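Side-chain contact in NADH-dependent FAD reductase (Streptomyces globisporus, PDB 4R82), which reduces FAD with NADH and releases the FADH2 used by a halogenase and a monooxygenase in biosynthesis of the enediyne antibiotic C-1027: residues V21-R24 and R25-G28. Sequence-based numbering, arbitrary orientation.
With NAD (nicotinamide-adenine-dinucleotide), chain C; NAD (nicotinamide-adenine-dinucleotide), chain D.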
# COMPACT_ATOMS: atom_id res chain seq x y z
N VAL A 21 18.05 3.06 -8.36
CA VAL A 21 18.26 4.06 -7.32
C VAL A 21 17.14 5.10 -7.42
O VAL A 21 16.46 5.42 -6.43
CB VAL A 21 19.65 4.73 -7.45
CG1 VAL A 21 19.76 5.91 -6.50
CG2 VAL A 21 20.73 3.73 -7.15
N GLN A 22 16.92 5.61 -8.63
CA GLN A 22 15.85 6.58 -8.87
C GLN A 22 14.46 6.02 -8.66
O GLN A 22 13.58 6.70 -8.12
CB GLN A 22 15.96 7.13 -10.30
CG GLN A 22 17.09 8.10 -10.52
CD GLN A 22 16.85 8.95 -11.75
OE1 GLN A 22 16.70 8.43 -12.85
NE2 GLN A 22 16.77 10.26 -11.55
N LEU A 23 14.25 4.78 -9.09
CA LEU A 23 12.95 4.15 -8.91
C LEU A 23 12.64 3.99 -7.43
O LEU A 23 11.50 4.19 -7.00
CB LEU A 23 12.93 2.79 -9.60
CG LEU A 23 11.55 2.13 -9.71
CD1 LEU A 23 10.61 2.99 -10.56
CD2 LEU A 23 11.69 0.73 -10.28
N ARG A 24 13.65 3.65 -6.64
CA ARG A 24 13.39 3.47 -5.22
C ARG A 24 13.10 4.82 -4.58
O ARG A 24 12.33 4.89 -3.62
CB ARG A 24 14.56 2.77 -4.52
CG ARG A 24 14.53 1.26 -4.73
CD ARG A 24 15.86 0.60 -4.39
NE ARG A 24 16.15 0.64 -2.96
CZ ARG A 24 17.01 -0.17 -2.35
NH1 ARG A 24 17.22 -0.06 -1.04
NH2 ARG A 24 17.67 -1.09 -3.05
N ARG A 25 13.69 5.89 -5.11
CA ARG A 25 13.37 7.23 -4.62
C ARG A 25 11.90 7.55 -4.83
O ARG A 25 11.23 8.06 -3.93
CB ARG A 25 14.21 8.31 -5.30
CG ARG A 25 15.65 8.35 -4.87
CD ARG A 25 16.35 9.55 -5.48
NE ARG A 25 17.77 9.52 -5.19
CZ ARG A 25 18.71 9.76 -6.10
NH1 ARG A 25 18.37 10.05 -7.35
NH2 ARG A 25 19.99 9.72 -5.76
N VAL A 26 11.39 7.28 -6.03
CA VAL A 26 9.99 7.60 -6.30
C VAL A 26 9.02 6.64 -5.59
O VAL A 26 7.95 7.06 -5.15
CB VAL A 26 9.67 7.76 -7.82
CG1 VAL A 26 9.65 6.42 -8.51
CG2 VAL A 26 8.34 8.48 -8.01
N PHE A 27 9.40 5.37 -5.46
CA PHE A 27 8.58 4.46 -4.67
C PHE A 27 8.46 4.97 -3.23
O PHE A 27 7.39 4.86 -2.60
CB PHE A 27 9.16 3.04 -4.65
CG PHE A 27 8.92 2.26 -5.93
CD1 PHE A 27 8.14 2.78 -6.95
CD2 PHE A 27 9.47 0.99 -6.08
CE1 PHE A 27 7.92 2.04 -8.11
CE2 PHE A 27 9.24 0.24 -7.23
CZ PHE A 27 8.46 0.78 -8.25
N GLY A 28 9.54 5.57 -2.73
CA GLY A 28 9.58 6.07 -1.37
C GLY A 28 8.72 7.30 -1.16
O GLY A 28 8.46 7.69 -0.00
PA NAD C . 14.75 2.32 0.36
O1A NAD C . 15.00 0.88 0.80
O2A NAD C . 15.22 3.26 1.46
O5B NAD C . 13.20 2.51 0.22
C5B NAD C . 12.59 3.31 -0.73
C4B NAD C . 11.46 2.70 -1.44
O4B NAD C . 11.97 1.71 -2.30
C3B NAD C . 10.53 2.04 -0.52
O3B NAD C . 9.23 2.22 -1.01
C2B NAD C . 10.88 0.63 -0.60
O2B NAD C . 9.83 -0.19 -0.24
C1B NAD C . 11.23 0.49 -2.01
N9A NAD C . 12.09 -0.66 -2.30
C8A NAD C . 13.34 -0.89 -1.84
N7A NAD C . 13.82 -2.04 -2.33
C5A NAD C . 12.86 -2.57 -3.13
C6A NAD C . 12.77 -3.73 -3.90
N6A NAD C . 13.83 -4.62 -3.95
N1A NAD C . 11.66 -3.95 -4.61
C2A NAD C . 10.62 -3.11 -4.57
N3A NAD C . 10.67 -1.98 -3.85
C4A NAD C . 11.77 -1.69 -3.12
O3 NAD C . 15.54 2.64 -0.96
PA NAD D . 17.38 -0.40 4.30
O1A NAD D . 17.73 0.81 3.44
O2A NAD D . 18.64 -1.17 4.66
O5B NAD D . 16.41 -1.38 3.54
C5B NAD D . 16.65 -2.72 3.69
C4B NAD D . 16.28 -3.58 2.57
O4B NAD D . 14.90 -3.55 2.46
C3B NAD D . 16.83 -3.08 1.30
O3B NAD D . 17.64 -4.10 0.81
C2B NAD D . 15.67 -2.92 0.41
O2B NAD D . 15.95 -3.34 -0.89
C1B NAD D . 14.67 -3.77 1.05
N9A NAD D . 13.26 -3.48 0.72
C8A NAD D . 12.50 -2.44 1.14
N7A NAD D . 11.28 -2.52 0.58
C5A NAD D . 11.27 -3.64 -0.19
C6A NAD D . 10.32 -4.27 -0.99
N6A NAD D . 9.06 -3.72 -1.12
N1A NAD D . 10.65 -5.41 -1.63
C2A NAD D . 11.86 -5.97 -1.53
N3A NAD D . 12.80 -5.38 -0.77
C4A NAD D . 12.52 -4.24 -0.09
O3 NAD D . 16.67 0.08 5.63
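Leu23 lies over one face of the Phe27 ring, a turn further along the helix: its CG, anti to the backbone N (chi1 -170°), sits 3.9 Å from the ring centroid in a CH-pi contact, shifted toward CZ, while CD1 and CD2 rest against the same end. Leu23 O, which accepts the backbone bond from Phe27 N (2.9 Å), lies over the same face near the ring's CG. At the ring edge comes the adenine of one NAD, its N3A 3.9 Å from Phe27 CD2.

Arg24 grips that same NAD. Bent at chi3 (69°), it brings NE to 2.9 Å from the bridging O3 and NH1 to 3.0 Å from O1A; NH1 also bonds O3, and the guanidinium meets the phosphate edge-on. The first NAD's adenine and the ribose O2B of a second NAD lie over the same guanidinium face.

Val21 CG1 sits over a face of the Arg25 guanidinium, 3.9 Å from NH2, the two side chains running side by side. Glu13 OE2 takes both Arg25 NH1, in a salt bridge, and Gln22 NE2; the Gln22 amide also bonds Asp16 N and Leu14 O. Helix 20-27 bridges the NAD pocket and the second subunit, where Leu23 packs on Pro60 and Phe27 on Ser54, in strand 53-56 of that subunit.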